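Local coordinates for ThiS/MoaD family protein (Amycolatopsis orientalis, PDB 4N6E) that probably acts as a small ubiquitin-like sulfur carrier that docks onto the thiosugar synthase BexX to supply sulfur for 2-thiosugar biosynthesis, at residues Ala2-Leu11 with Val75-Pro85; His14-Ala23 with Asp34-Arg45. All coordinates share one frame; numbering follows the deposited sequence.

Contact 1: residues Ala2-Leu11 with Val75-Pro85; sequences AVTVSIPTIL and VKDGDTLTILP
Leu81 N donates to Thr4 O at 3.0 Å, nearly straight (163°), and Leu81 O accepts from Ser6 N at 2.9 Å, so Leu81 bonds to the residues on either side of Val5, as in a parallel strand pair. The outer bonds, Thr4 N to Asp79 O and Ile83 N to Ser6 O, are weak. The axes of 3-6 and 80-85 come within 4.7 Å, their directions 17° from parallel. Before the ladder, Gly78 N donates to Ala2 O, and Asp77 OD1 accepts from Ala2 N on its syn side at 2.9 Å.

The side chain of Val3 can be followed outward. Its CB lies 3.8 Å from Asp79 O. With CG1 anti to the backbone N (chi1 -164°), that methyl lies against Asp79 O and meets Val75 CG1 at 3.6 Å, while CG2 lies between Val75 CG1 and Lys76 O, 3.9 Å from the latter. An alanine here removes both methyls and would probably open a gap beside Val75 CG1 and lose the packing over Lys76 O. At the far end, Pro8 CG packs on Pro85 CD at 3.8 Å.

This is the parallel pairing of first and last strands seen in the beta-grasp fold. Strand 20-23 lies beyond 3-6 and strand 56-60 beyond 80-88; Ile31 of helix 28-38 packs on Val3, Val5, Val75 and Leu81, and Ile83 touches Leu46 of helix 42-46.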
ATOM      1  N   ALA B   2       3.495  55.245 -25.381  1.00 86.67           N
ATOM      2  CA  ALA B   2       2.560  54.674 -24.368  1.00 86.46           C
ATOM      3  C   ALA B   2       3.276  53.645 -23.498  1.00 88.62           C
ATOM      4  O   ALA B   2       4.453  53.339 -23.714  1.00 87.25           O
ATOM      5  CB  ALA B   2       1.353  54.047 -25.055  1.00 84.28           C
ATOM      6  N   VAL B   3       2.555  53.127 -22.508  1.00 87.96           N
ATOM      7  CA  VAL B   3       3.076  52.106 -21.612  1.00 83.77           C
ATOM      8  C   VAL B   3       2.409  50.788 -21.971  1.00 80.83           C
ATOM      9  O   VAL B   3       1.189  50.644 -21.818  1.00 71.70           O
ATOM     10  CB  VAL B   3       2.769  52.444 -20.140  1.00 84.85           C
ATOM     11  CG1 VAL B   3       3.641  51.619 -19.206  1.00 82.53           C
ATOM     12  CG2 VAL B   3       2.978  53.929 -19.884  1.00 86.86           C
ATOM     13  N   THR B   4       3.202  49.835 -22.455  1.00 77.08           N
ATOM     14  CA  THR B   4       2.677  48.511 -22.800  1.00 77.54           C
ATOM     15  C   THR B   4       2.565  47.610 -21.544  1.00 74.89           C
ATOM     16  O   THR B   4       3.550  47.362 -20.849  1.00 74.00           O
ATOM     17  CB  THR B   4       3.481  47.852 -23.956  1.00 82.00           C
ATOM     18  OG1 THR B   4       2.959  46.544 -24.228  1.00 78.50           O
ATOM     19  CG2 THR B   4       4.995  47.765 -23.653  1.00 83.92           C
ATOM     20  N   VAL B   5       1.346  47.141 -21.264  1.00 71.49           N
ATOM     21  CA  VAL B   5       1.023  46.402 -20.036  1.00 67.56           C
ATOM     22  C   VAL B   5       0.751  44.924 -20.328  1.00 67.17           C
ATOM     23  O   VAL B   5      -0.190  44.618 -21.040  1.00 64.88           O
ATOM     24  CB  VAL B   5      -0.238  46.995 -19.376  1.00 65.50           C
ATOM     25  CG1 VAL B   5      -0.682  46.178 -18.172  1.00 64.95           C
ATOM     26  CG2 VAL B   5       0.007  48.438 -18.972  1.00 67.43           C
ATOM     27  N   SER B   6       1.550  44.016 -19.761  1.00 70.40           N
ATOM     28  CA  SER B   6       1.352  42.564 -19.951  1.00 67.82           C
ATOM     29  C   SER B   6       0.333  41.954 -18.973  1.00 68.00           C
ATOM     30  O   SER B   6       0.502  42.026 -17.750  1.00 65.41           O
ATOM     31  CB  SER B   6       2.678  41.822 -19.824  1.00 68.06           C
ATOM     32  OG  SER B   6       3.567  42.207 -20.857  1.00 71.81           O
ATOM     33  N   ILE B   7      -0.718  41.345 -19.521  1.00 66.22           N
ATOM     34  CA  ILE B   7      -1.736  40.682 -18.706  1.00 65.09           C
ATOM     35  C   ILE B   7      -1.398  39.197 -18.653  1.00 63.99           C
ATOM     36  O   ILE B   7      -1.052  38.617 -19.684  1.00 66.70           O
ATOM     37  CB  ILE B   7      -3.157  40.841 -19.290  1.00 64.67           C
ATOM     38  CG1 ILE B   7      -3.372  42.255 -19.840  1.00 67.92           C
ATOM     39  CG2 ILE B   7      -4.215  40.515 -18.240  1.00 63.01           C
ATOM     40  CD1 ILE B   7      -3.150  43.365 -18.831  1.00 70.00           C
ATOM     41  N   PRO B   8      -1.476  38.581 -17.459  1.00 60.65           N
ATOM     42  CA  PRO B   8      -1.350  37.127 -17.378  1.00 59.71           C
ATOM     43  C   PRO B   8      -2.649  36.395 -17.776  1.00 57.59           C
ATOM     44  O   PRO B   8      -3.759  36.838 -17.440  1.00 48.66           O
ATOM     45  CB  PRO B   8      -1.019  36.890 -15.907  1.00 58.64           C
ATOM     46  CG  PRO B   8      -1.719  37.994 -15.207  1.00 60.20           C
ATOM     47  CD  PRO B   8      -1.629  39.185 -16.125  1.00 60.58           C
ATOM     48  N   THR B   9      -2.477  35.276 -18.480  1.00 58.47           N
ATOM     49  CA  THR B   9      -3.572  34.462 -19.014  1.00 59.19           C
ATOM     50  C   THR B   9      -4.823  34.469 -18.147  1.00 60.74           C
ATOM     51  O   THR B   9      -5.939  34.687 -18.638  1.00 59.78           O
ATOM     52  CB  THR B   9      -3.104  33.008 -19.223  1.00 60.08           C
ATOM     53  OG1 THR B   9      -1.939  33.003 -20.062  1.00 61.08           O
ATOM     54  CG2 THR B   9      -4.194  32.157 -19.885  1.00 60.58           C
ATOM     55  N   ILE B  10      -4.621  34.276 -16.852  1.00 63.48           N
ATOM     56  CA  ILE B  10      -5.711  34.039 -15.912  1.00 66.96           C
ATOM     57  C   ILE B  10      -6.615  35.274 -15.755  1.00 69.72           C
ATOM     58  O   ILE B  10      -7.771  35.143 -15.358  1.00 72.03           O
ATOM     59  CB  ILE B  10      -5.185  33.567 -14.527  1.00 72.12           C
ATOM     60  CG1 ILE B  10      -3.955  32.630 -14.666  1.00 73.81           C
ATOM     61  CG2 ILE B  10      -6.298  32.851 -13.753  1.00 74.25           C
ATOM     62  CD1 ILE B  10      -2.579  33.285 -14.621  1.00 70.60           C
ATOM     63  N   LEU B  11      -6.091  36.459 -16.086  1.00 72.29           N
ATOM     64  CA  LEU B  11      -6.842  37.724 -15.985  1.00 72.25           C
ATOM     65  C   LEU B  11      -7.324  38.284 -17.332  1.00 69.91           C
ATOM     66  O   LEU B  11      -8.043  39.286 -17.368  1.00 69.89           O
ATOM     67  CB  LEU B  11      -5.975  38.778 -15.301  1.00 73.78           C
ATOM     68  CG  LEU B  11      -5.582  38.500 -13.854  1.00 73.63           C
ATOM     69  CD1 LEU B  11      -4.463  39.434 -13.426  1.00 75.63           C
ATOM     70  CD2 LEU B  11      -6.783  38.660 -12.935  1.00 74.42           C
ATOM     71  N   VAL B  75       6.434  55.635 -13.632  1.00 60.78           N
ATOM     72  CA  VAL B  75       6.266  55.009 -14.943  1.00 65.27           C
ATOM     73  C   VAL B  75       6.581  56.056 -16.009  1.00 70.55           C
ATOM     74  O   VAL B  75       5.912  57.085 -16.076  1.00 74.65           O
ATOM     75  CB  VAL B  75       4.815  54.517 -15.175  1.00 62.74           C
ATOM     76  CG1 VAL B  75       4.732  53.695 -16.453  1.00 61.75           C
ATOM     77  CG2 VAL B  75       4.307  53.714 -13.989  1.00 60.34           C
ATOM     78  N   LYS B  76       7.607  55.800 -16.816  1.00 78.06           N
ATOM     79  CA  LYS B  76       7.935  56.646 -17.965  1.00 85.24           C
ATOM     80  C   LYS B  76       7.167  56.155 -19.194  1.00 91.83           C
ATOM     81  O   LYS B  76       6.597  55.062 -19.180  1.00102.50           O
ATOM     82  CB  LYS B  76       9.441  56.614 -18.242  1.00 87.18           C
ATOM     83  CG  LYS B  76      10.287  57.288 -17.173  1.00 92.24           C
ATOM     84  CD  LYS B  76      11.771  57.184 -17.497  1.00 97.66           C
ATOM     85  CE  LYS B  76      12.611  58.060 -16.574  1.00100.48           C
ATOM     86  NZ  LYS B  76      14.045  58.098 -16.989  1.00100.60           N
ATOM     87  N   ASP B  77       7.149  56.961 -20.253  1.00 90.29           N
ATOM     88  CA  ASP B  77       6.529  56.551 -21.511  1.00 85.81           C
ATOM     89  C   ASP B  77       7.447  55.590 -22.254  1.00 83.80           C
ATOM     90  O   ASP B  77       8.603  55.916 -22.504  1.00 80.94           O
ATOM     91  CB  ASP B  77       6.246  57.755 -22.406  1.00 87.21           C
ATOM     92  CG  ASP B  77       5.457  57.377 -23.641  1.00 88.08           C
ATOM     93  OD1 ASP B  77       4.212  57.295 -23.535  1.00 84.55           O
ATOM     94  OD2 ASP B  77       6.079  57.139 -24.703  1.00 86.56           O
ATOM     95  N   GLY B  78       6.922  54.422 -22.624  1.00 85.31           N
ATOM     96  CA  GLY B  78       7.725  53.359 -23.245  1.00 82.83           C
ATOM     97  C   GLY B  78       8.086  52.233 -22.285  1.00 81.31           C
ATOM     98  O   GLY B  78       8.641  51.213 -22.703  1.00 78.37           O
ATOM     99  N   ASP B  79       7.780  52.421 -20.998  1.00 80.11           N
ATOM    100  CA  ASP B  79       7.994  51.390 -19.984  1.00 81.36           C
ATOM    101  C   ASP B  79       7.044  50.216 -20.213  1.00 80.78           C
ATOM    102  O   ASP B  79       5.942  50.396 -20.732  1.00 84.28           O
ATOM    103  CB  ASP B  79       7.767  51.955 -18.566  1.00 81.37           C
ATOM    104  CG  ASP B  79       8.952  52.778 -18.044  1.00 79.82           C
ATOM    105  OD1 ASP B  79      10.054  52.737 -18.629  1.00 74.52           O
ATOM    106  OD2 ASP B  79       8.780  53.463 -17.015  1.00 79.85           O
ATOM    107  N   THR B  80       7.489  49.017 -19.836  1.00 80.24           N
ATOM    108  CA  THR B  80       6.632  47.826 -19.811  1.00 76.08           C
ATOM    109  C   THR B  80       6.230  47.518 -18.371  1.00 69.83           C
ATOM    110  O   THR B  80       7.077  47.516 -17.477  1.00 71.66           O
ATOM    111  CB  THR B  80       7.347  46.592 -20.396  1.00 78.25           C
ATOM    112  OG1 THR B  80       7.689  46.843 -21.764  1.00 78.42           O
ATOM    113  CG2 THR B  80       6.447  45.345 -20.324  1.00 80.00           C
ATOM    114  N   LEU B  81       4.947  47.241 -18.160  1.00 62.47           N
ATOM    115  CA  LEU B  81       4.423  46.958 -16.832  1.00 59.74           C
ATOM    116  C   LEU B  81       3.807  45.550 -16.789  1.00 61.18           C
ATOM    117  O   LEU B  81       2.792  45.282 -17.446  1.00 54.19           O
ATOM    118  CB  LEU B  81       3.400  48.026 -16.442  1.00 59.94           C
ATOM    119  CG  LEU B  81       2.931  48.039 -14.979  1.00 63.85           C
ATOM    120  CD1 LEU B  81       2.878  49.455 -14.430  1.00 64.40           C
ATOM    121  CD2 LEU B  81       1.580  47.357 -14.786  1.00 63.69           C
ATOM    122  N   THR B  82       4.431  44.655 -16.015  1.00 58.53           N
ATOM    123  CA  THR B  82       3.995  43.266 -15.934  1.00 55.13           C
ATOM    124  C   THR B  82       3.230  42.988 -14.652  1.00 52.38           C
ATOM    125  O   THR B  82       3.668  43.375 -13.581  1.00 55.32           O
ATOM    126  CB  THR B  82       5.180  42.299 -15.974  1.00 57.24           C
ATOM    127  OG1 THR B  82       6.080  42.674 -17.019  1.00 59.50           O
ATOM    128  CG2 THR B  82       4.691  40.886 -16.216  1.00 58.64           C
ATOM    129  N   ILE B  83       2.103  42.291 -14.780  1.00 50.99           N
ATOM    130  CA  ILE B  83       1.331  41.789 -13.644  1.00 47.58           C
ATOM    131  C   ILE B  83       1.581  40.295 -13.471  1.00 44.92           C
ATOM    132  O   ILE B  83       1.384  39.513 -14.391  1.00 45.53           O
ATOM    133  CB  ILE B  83      -0.170  42.014 -13.837  1.00 46.74           C
ATOM    134  CG1 ILE B  83      -0.439  43.471 -14.217  1.00 47.77           C
ATOM    135  CG2 ILE B  83      -0.918  41.631 -12.565  1.00 47.80           C
ATOM    136  CD1 ILE B  83      -1.906  43.812 -14.415  1.00 48.86           C
ATOM    137  N   LEU B  84       2.010  39.909 -12.278  1.00 45.05           N
ATOM    138  CA  LEU B  84       2.480  38.550 -12.017  1.00 44.43           C
ATOM    139  C   LEU B  84       1.899  38.049 -10.691  1.00 42.25           C
ATOM    140  O   LEU B  84       2.479  38.274  -9.628  1.00 42.40           O
ATOM    141  CB  LEU B  84       3.998  38.558 -11.976  1.00 45.39           C
ATOM    142  CG  LEU B  84       4.723  37.227 -11.946  1.00 49.89           C
ATOM    143  CD1 LEU B  84       4.665  36.539 -13.305  1.00 50.84           C
ATOM    144  CD2 LEU B  84       6.167  37.451 -11.522  1.00 51.00           C
ATOM    145  N   PRO B  85       0.737  37.377 -10.753  1.00 40.55           N
ATOM    146  CA  PRO B  85       0.087  36.922  -9.533  1.00 39.78           C
ATOM    147  C   PRO B  85       0.711  35.652  -8.940  1.00 39.17           C
ATOM    148  O   PRO B  85       1.276  34.827  -9.656  1.00 36.11           O
ATOM    149  CB  PRO B  85      -1.346  36.658  -9.980  1.00 37.89           C
ATOM    150  CG  PRO B  85      -1.248  36.324 -11.409  1.00 38.67           C
ATOM    151  CD  PRO B  85      -0.042  37.027 -11.955  1.00 39.90           C
TER

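Contact 2: residues His14-Ala23 with Asp34-Arg45; sequences HTGGEKSVEA and DVESRHAGIKAR
Thr15 lies over the His39 ring in a CH-pi contact: its CB stands 4.2 Å from the ring centroid and 9° off the normal. Arg38 CB covers the opposite face near the rim, so the imidazole is held between two aliphatic groups. The second ring, that of His14, has Ala40 O at its edge; its CD2 comes 3.7 Å from Gly41 C, and its CE1 comes 3.7 Å from Arg45 CD, with ring and guanidinium planes 52° apart.

Apolar contacts continue toward the sheet. Val21 CG2 meets Val35 CG2 at 3.7 Å, the two side chains crossing at about a right angle; chi1 160° sets CG1 of Val35 anti to the backbone N and leaves CG2 anti to the carbonyl carbon, where it also reaches Ala23 CB at 4.0 Å. Thr15 CG2 touches Ile42 CD1.

Among the polar groups, Arg38 NH2 is near Glu22 O, but the angle is too poor for a hydrogen bond. Asp34 OD2, close to Ala23 CA and CB, accepts from Lys24 N. Arg45 forms a salt bridge with an acidic side chain of another protein's chain.

Helix 28-38 packs across a face of strand 20-23, the axes of segments 20-23 and 34-38 coming within 8.8 Å, and the strand's backbone pairs along one edge with Val3 and Val5 of strand 3-6.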
ATOM      1  N   HIS B  14     -10.856  39.740 -18.279  1.00 81.75           N
ATOM      2  CA  HIS B  14     -11.260  41.143 -18.103  1.00 80.69           C
ATOM      3  C   HIS B  14     -10.809  42.051 -19.247  1.00 79.52           C
ATOM      4  O   HIS B  14     -11.391  43.115 -19.446  1.00 81.24           O
ATOM      5  CB  HIS B  14     -10.709  41.706 -16.796  1.00 80.45           C
ATOM      6  CG  HIS B  14     -11.055  40.893 -15.590  1.00 82.96           C
ATOM      7  ND1 HIS B  14     -10.356  39.759 -15.230  1.00 85.46           N
ATOM      8  CD2 HIS B  14     -12.016  41.056 -14.651  1.00 81.95           C
ATOM      9  CE1 HIS B  14     -10.876  39.255 -14.124  1.00 82.84           C
ATOM     10  NE2 HIS B  14     -11.883  40.025 -13.752  1.00 82.55           N
ATOM     11  N   THR B  15      -9.780  41.637 -19.987  1.00 76.88           N
ATOM     12  CA  THR B  15      -9.242  42.439 -21.090  1.00 77.58           C
ATOM     13  C   THR B  15      -9.669  41.938 -22.481  1.00 79.02           C
ATOM     14  O   THR B  15      -8.907  42.049 -23.459  1.00 72.45           O
ATOM     15  CB  THR B  15      -7.698  42.500 -21.028  1.00 79.04           C
ATOM     16  OG1 THR B  15      -7.142  41.198 -21.254  1.00 72.01           O
ATOM     17  CG2 THR B  15      -7.237  43.037 -19.679  1.00 80.76           C
ATOM     18  N   GLY B  16     -10.886  41.396 -22.570  1.00 79.69           N
ATOM     19  CA  GLY B  16     -11.373  40.778 -23.805  1.00 77.84           C
ATOM     20  C   GLY B  16     -10.381  39.804 -24.426  1.00 78.85           C
ATOM     21  O   GLY B  16     -10.210  39.775 -25.654  1.00 72.62           O
ATOM     22  N   GLY B  17      -9.711  39.025 -23.570  1.00 78.61           N
ATOM     23  CA  GLY B  17      -8.797  37.967 -24.003  1.00 75.64           C
ATOM     24  C   GLY B  17      -7.486  38.396 -24.641  1.00 77.17           C
ATOM     25  O   GLY B  17      -6.805  37.556 -25.232  1.00 74.76           O
ATOM     26  N   GLU B  18      -7.124  39.679 -24.531  1.00 80.81           N
ATOM     27  CA  GLU B  18      -5.853  40.181 -25.092  1.00 81.52           C
ATOM     28  C   GLU B  18      -4.729  40.086 -24.062  1.00 82.07           C
ATOM     29  O   GLU B  18      -4.925  40.412 -22.886  1.00 75.63           O
ATOM     30  CB  GLU B  18      -5.984  41.629 -25.593  1.00 81.95           C
ATOM     31  CG  GLU B  18      -6.738  41.783 -26.911  1.00 82.17           C
ATOM     32  CD  GLU B  18      -6.131  40.971 -28.047  1.00 81.60           C
ATOM     33  OE1 GLU B  18      -5.109  41.399 -28.634  1.00 76.31           O
ATOM     34  OE2 GLU B  18      -6.689  39.896 -28.361  1.00 82.00           O
ATOM     35  N   LYS B  19      -3.553  39.652 -24.518  1.00 83.52           N
ATOM     36  CA  LYS B  19      -2.414  39.421 -23.626  1.00 85.71           C
ATOM     37  C   LYS B  19      -1.576  40.679 -23.383  1.00 88.45           C
ATOM     38  O   LYS B  19      -0.509  40.616 -22.766  1.00 90.46           O
ATOM     39  CB  LYS B  19      -1.541  38.274 -24.149  1.00 88.35           C
ATOM     40  CG  LYS B  19      -0.626  38.568 -25.333  1.00 92.08           C
ATOM     41  CD  LYS B  19       0.205  37.323 -25.655  1.00 95.81           C
ATOM     42  CE  LYS B  19       1.488  37.631 -26.416  1.00 94.98           C
ATOM     43  NZ  LYS B  19       1.243  37.799 -27.873  1.00 93.96           N
ATOM     44  N   SER B  20      -2.076  41.818 -23.854  1.00 88.43           N
ATOM     45  CA  SER B  20      -1.366  43.081 -23.756  1.00 84.12           C
ATOM     46  C   SER B  20      -2.339  44.238 -23.963  1.00 85.43           C
ATOM     47  O   SER B  20      -3.281  44.119 -24.745  1.00 90.17           O
ATOM     48  CB  SER B  20      -0.260  43.135 -24.809  1.00 79.83           C
ATOM     49  OG  SER B  20       0.121  44.471 -25.054  1.00 81.27           O
ATOM     50  N   VAL B  21      -2.124  45.342 -23.252  1.00 82.97           N
ATOM     51  CA  VAL B  21      -2.889  46.565 -23.480  1.00 82.26           C
ATOM     52  C   VAL B  21      -1.995  47.805 -23.434  1.00 83.20           C
ATOM     53  O   VAL B  21      -0.926  47.796 -22.820  1.00 79.61           O
ATOM     54  CB  VAL B  21      -4.053  46.736 -22.478  1.00 81.45           C
ATOM     55  CG1 VAL B  21      -4.946  45.503 -22.469  1.00 81.73           C
ATOM     56  CG2 VAL B  21      -3.544  47.037 -21.081  1.00 82.87           C
ATOM     57  N   GLU B  22      -2.451  48.863 -24.102  1.00 83.08           N
ATOM     58  CA  GLU B  22      -1.768  50.148 -24.105  1.00 78.40           C
ATOM     59  C   GLU B  22      -2.354  51.045 -23.027  1.00 73.14           C
ATOM     60  O   GLU B  22      -3.524  50.909 -22.654  1.00 65.30           O
ATOM     61  CB  GLU B  22      -1.906  50.821 -25.469  1.00 83.02           C
ATOM     62  CG  GLU B  22      -1.166  50.114 -26.589  1.00 86.84           C
ATOM     63  CD  GLU B  22       0.333  50.119 -26.376  1.00 89.58           C
ATOM     64  OE1 GLU B  22       1.006  51.044 -26.876  1.00 91.71           O
ATOM     65  OE2 GLU B  22       0.834  49.206 -25.688  1.00 92.98           O
ATOM     66  N   ALA B  23      -1.530  51.960 -22.521  1.00 72.50           N
ATOM     67  CA  ALA B  23      -1.972  52.873 -21.471  1.00 72.04           C
ATOM     68  C   ALA B  23      -1.060  54.096 -21.296  1.00 68.74           C
ATOM     69  O   ALA B  23       0.032  54.184 -21.877  1.00 58.71           O
ATOM     70  CB  ALA B  23      -2.112  52.120 -20.152  1.00 74.09           C
ATOM     71  N   ASP B  34      -6.196  53.824 -15.669  1.00 68.48           N
ATOM     72  CA  ASP B  34      -6.316  54.007 -17.124  1.00 71.37           C
ATOM     73  C   ASP B  34      -6.727  52.714 -17.844  1.00 77.57           C
ATOM     74  O   ASP B  34      -7.380  52.756 -18.893  1.00 86.20           O
ATOM     75  CB  ASP B  34      -4.977  54.513 -17.691  1.00 70.57           C
ATOM     76  CG  ASP B  34      -5.069  54.943 -19.146  1.00 72.17           C
ATOM     77  OD1 ASP B  34      -5.930  55.795 -19.464  1.00 71.20           O
ATOM     78  OD2 ASP B  34      -4.260  54.445 -19.969  1.00 68.74           O
ATOM     79  N   VAL B  35      -6.328  51.573 -17.287  1.00 80.35           N
ATOM     80  CA  VAL B  35      -6.691  50.269 -17.837  1.00 79.27           C
ATOM     81  C   VAL B  35      -8.111  49.886 -17.386  1.00 78.61           C
ATOM     82  O   VAL B  35      -8.886  49.350 -18.177  1.00 73.32           O
ATOM     83  CB  VAL B  35      -5.631  49.195 -17.468  1.00 80.06           C
ATOM     84  CG1 VAL B  35      -6.186  47.783 -17.576  1.00 82.01           C
ATOM     85  CG2 VAL B  35      -4.411  49.333 -18.369  1.00 77.76           C
ATOM     86  N   GLU B  36      -8.442  50.176 -16.127  1.00 79.25           N
ATOM     87  CA  GLU B  36      -9.793  49.968 -15.587  1.00 81.76           C
ATOM     88  C   GLU B  36     -10.859  50.644 -16.452  1.00 88.88           C
ATOM     89  O   GLU B  36     -11.935  50.087 -16.689  1.00 90.90           O
ATOM     90  CB  GLU B  36      -9.874  50.517 -14.155  1.00 80.53           C
ATOM     91  CG  GLU B  36     -11.236  50.414 -13.476  1.00 81.10           C
ATOM     92  CD  GLU B  36     -11.582  49.000 -13.032  1.00 88.39           C
ATOM     93  OE1 GLU B  36     -12.111  48.839 -11.910  1.00 86.72           O
ATOM     94  OE2 GLU B  36     -11.327  48.041 -13.794  1.00 92.79           O
ATOM     95  N   SER B  37     -10.544  51.853 -16.910  1.00 94.45           N
ATOM     96  CA  SER B  37     -11.467  52.673 -17.695  1.00 90.84           C
ATOM     97  C   SER B  37     -11.875  51.982 -18.993  1.00 86.82           C
ATOM     98  O   SER B  37     -13.001  52.136 -19.449  1.00 84.85           O
ATOM     99  CB  SER B  37     -10.831  54.033 -18.005  1.00 87.96           C
ATOM    100  OG  SER B  37      -9.762  53.903 -18.933  1.00 83.65           O
ATOM    101  N   ARG B  38     -10.949  51.233 -19.585  1.00 86.59           N
ATOM    102  CA  ARG B  38     -11.256  50.421 -20.753  1.00 91.03           C
ATOM    103  C   ARG B  38     -11.848  49.061 -20.358  1.00 94.34           C
ATOM    104  O   ARG B  38     -12.829  48.608 -20.953  1.00 95.79           O
ATOM    105  CB  ARG B  38     -10.001  50.168 -21.584  1.00 91.47           C
ATOM    106  CG  ARG B  38      -9.219  51.400 -22.004  1.00 93.38           C
ATOM    107  CD  ARG B  38      -8.540  51.124 -23.339  1.00 98.37           C
ATOM    108  NE  ARG B  38      -7.201  51.691 -23.457  1.00103.11           N
ATOM    109  CZ  ARG B  38      -6.419  51.548 -24.526  1.00108.68           C
ATOM    110  NH1 ARG B  38      -6.832  50.857 -25.587  1.00111.51           N
ATOM    111  NH2 ARG B  38      -5.213  52.100 -24.539  1.00113.14           N
ATOM    112  N   HIS B  39     -11.244  48.423 -19.354  1.00 93.08           N
ATOM    113  CA  HIS B  39     -11.522  47.026 -19.024  1.00 85.39           C
ATOM    114  C   HIS B  39     -11.978  46.874 -17.580  1.00 85.24           C
ATOM    115  O   HIS B  39     -11.200  46.465 -16.721  1.00 85.32           O
ATOM    116  CB  HIS B  39     -10.260  46.202 -19.237  1.00 83.25           C
ATOM    117  CG  HIS B  39      -9.706  46.288 -20.625  1.00 84.58           C
ATOM    118  ND1 HIS B  39     -10.301  45.672 -21.704  1.00 88.62           N
ATOM    119  CD2 HIS B  39      -8.600  46.901 -21.106  1.00 84.99           C
ATOM    120  CE1 HIS B  39      -9.590  45.910 -22.793  1.00 87.31           C
ATOM    121  NE2 HIS B  39      -8.552  46.653 -22.457  1.00 86.29           N
ATOM    122  N   ALA B  40     -13.240  47.197 -17.319  1.00 85.58           N
ATOM    123  CA  ALA B  40     -13.785  47.151 -15.959  1.00 87.87           C
ATOM    124  C   ALA B  40     -13.530  45.802 -15.278  1.00 85.57           C
ATOM    125  O   ALA B  40     -13.450  44.764 -15.945  1.00 82.46           O
ATOM    126  CB  ALA B  40     -15.279  47.459 -15.972  1.00 88.72           C
ATOM    127  N   GLY B  41     -13.381  45.836 -13.953  1.00 83.96           N
ATOM    128  CA  GLY B  41     -13.219  44.623 -13.147  1.00 81.63           C
ATOM    129  C   GLY B  41     -11.788  44.246 -12.787  1.00 77.86           C
ATOM    130  O   GLY B  41     -11.557  43.641 -11.738  1.00 78.54           O
ATOM    131  N   ILE B  42     -10.823  44.592 -13.639  1.00 72.62           N
ATOM    132  CA  ILE B  42      -9.425  44.203 -13.406  1.00 69.09           C
ATOM    133  C   ILE B  42      -8.815  44.840 -12.152  1.00 70.32           C
ATOM    134  O   ILE B  42      -8.129  44.161 -11.393  1.00 73.29           O
ATOM    135  CB  ILE B  42      -8.528  44.458 -14.650  1.00 65.46           C
ATOM    136  CG1 ILE B  42      -7.195  43.715 -14.504  1.00 60.72           C
ATOM    137  CG2 ILE B  42      -8.298  45.947 -14.891  1.00 66.19           C
ATOM    138  CD1 ILE B  42      -6.405  43.597 -15.787  1.00 58.37           C
ATOM    139  N   LYS B  43      -9.082  46.125 -11.921  1.00 74.25           N
ATOM    140  CA  LYS B  43      -8.522  46.847 -10.760  1.00 74.45           C
ATOM    141  C   LYS B  43      -8.874  46.174  -9.433  1.00 74.70           C
ATOM    142  O   LYS B  43      -8.062  46.154  -8.506  1.00 77.93           O
ATOM    143  CB  LYS B  43      -8.995  48.313 -10.757  1.00 75.67           C
ATOM    144  CG  LYS B  43      -8.208  49.266  -9.858  1.00 73.36           C
ATOM    145  CD  LYS B  43      -8.987  49.683  -8.619  1.00 75.23           C
ATOM    146  CE  LYS B  43      -8.249  50.743  -7.806  1.00 78.78           C
ATOM    147  NZ  LYS B  43      -8.122  52.065  -8.484  1.00 77.47           N
ATOM    148  N   ALA B  44     -10.076  45.611  -9.353  1.00 77.03           N
ATOM    149  CA  ALA B  44     -10.510  44.877  -8.162  1.00 80.13           C
ATOM    150  C   ALA B  44      -9.587  43.691  -7.837  1.00 78.08           C
ATOM    151  O   ALA B  44      -9.370  43.365  -6.669  1.00 74.88           O
ATOM    152  CB  ALA B  44     -11.943  44.399  -8.339  1.00 82.43           C
ATOM    153  N   ARG B  45      -9.043  43.063  -8.876  1.00 78.35           N
ATOM    154  CA  ARG B  45      -8.125  41.933  -8.713  1.00 80.15           C
ATOM    155  C   ARG B  45      -6.723  42.383  -8.293  1.00 80.26           C
ATOM    156  O   ARG B  45      -5.964  41.590  -7.738  1.00 83.43           O
ATOM    157  CB  ARG B  45      -8.015  41.137 -10.022  1.00 82.74           C
ATOM    158  CG  ARG B  45      -9.346  40.733 -10.656  1.00 84.76           C
ATOM    159  CD  ARG B  45      -9.606  39.236 -10.602  1.00 83.37           C
ATOM    160  NE  ARG B  45      -9.771  38.743  -9.238  1.00 80.69           N
ATOM    161  CZ  ARG B  45      -9.924  37.459  -8.914  1.00 76.39           C
ATOM    162  NH1 ARG B  45      -9.932  36.520  -9.858  1.00 75.41           N
ATOM    163  NH2 ARG B  45     -10.064  37.110  -7.643  1.00 71.03           N
TER

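From the N terminus, the chain lays down strand 3-6, passes through the 3-10 segment 10-11, turns at 15-18 and returns as strand 20-23 antiparallel to the first. Contact 2 closes the shorter loop, when the end of helix 28-38 and the start of helix 42-46 come back against 14-23. Contact 1 closes only after strands 56-60 and 63-64, and contact 2 is nested inside its loop. Their centres are 10 Å apart, and they meet where strands 3-6 and 20-23 are neighbours in the sheet. Contact 1 therefore joins the chain's first and last strands, and contact 2 sets the end of helix 28-38 on strand 20-23 and the start of helix 42-46 against the loop before it.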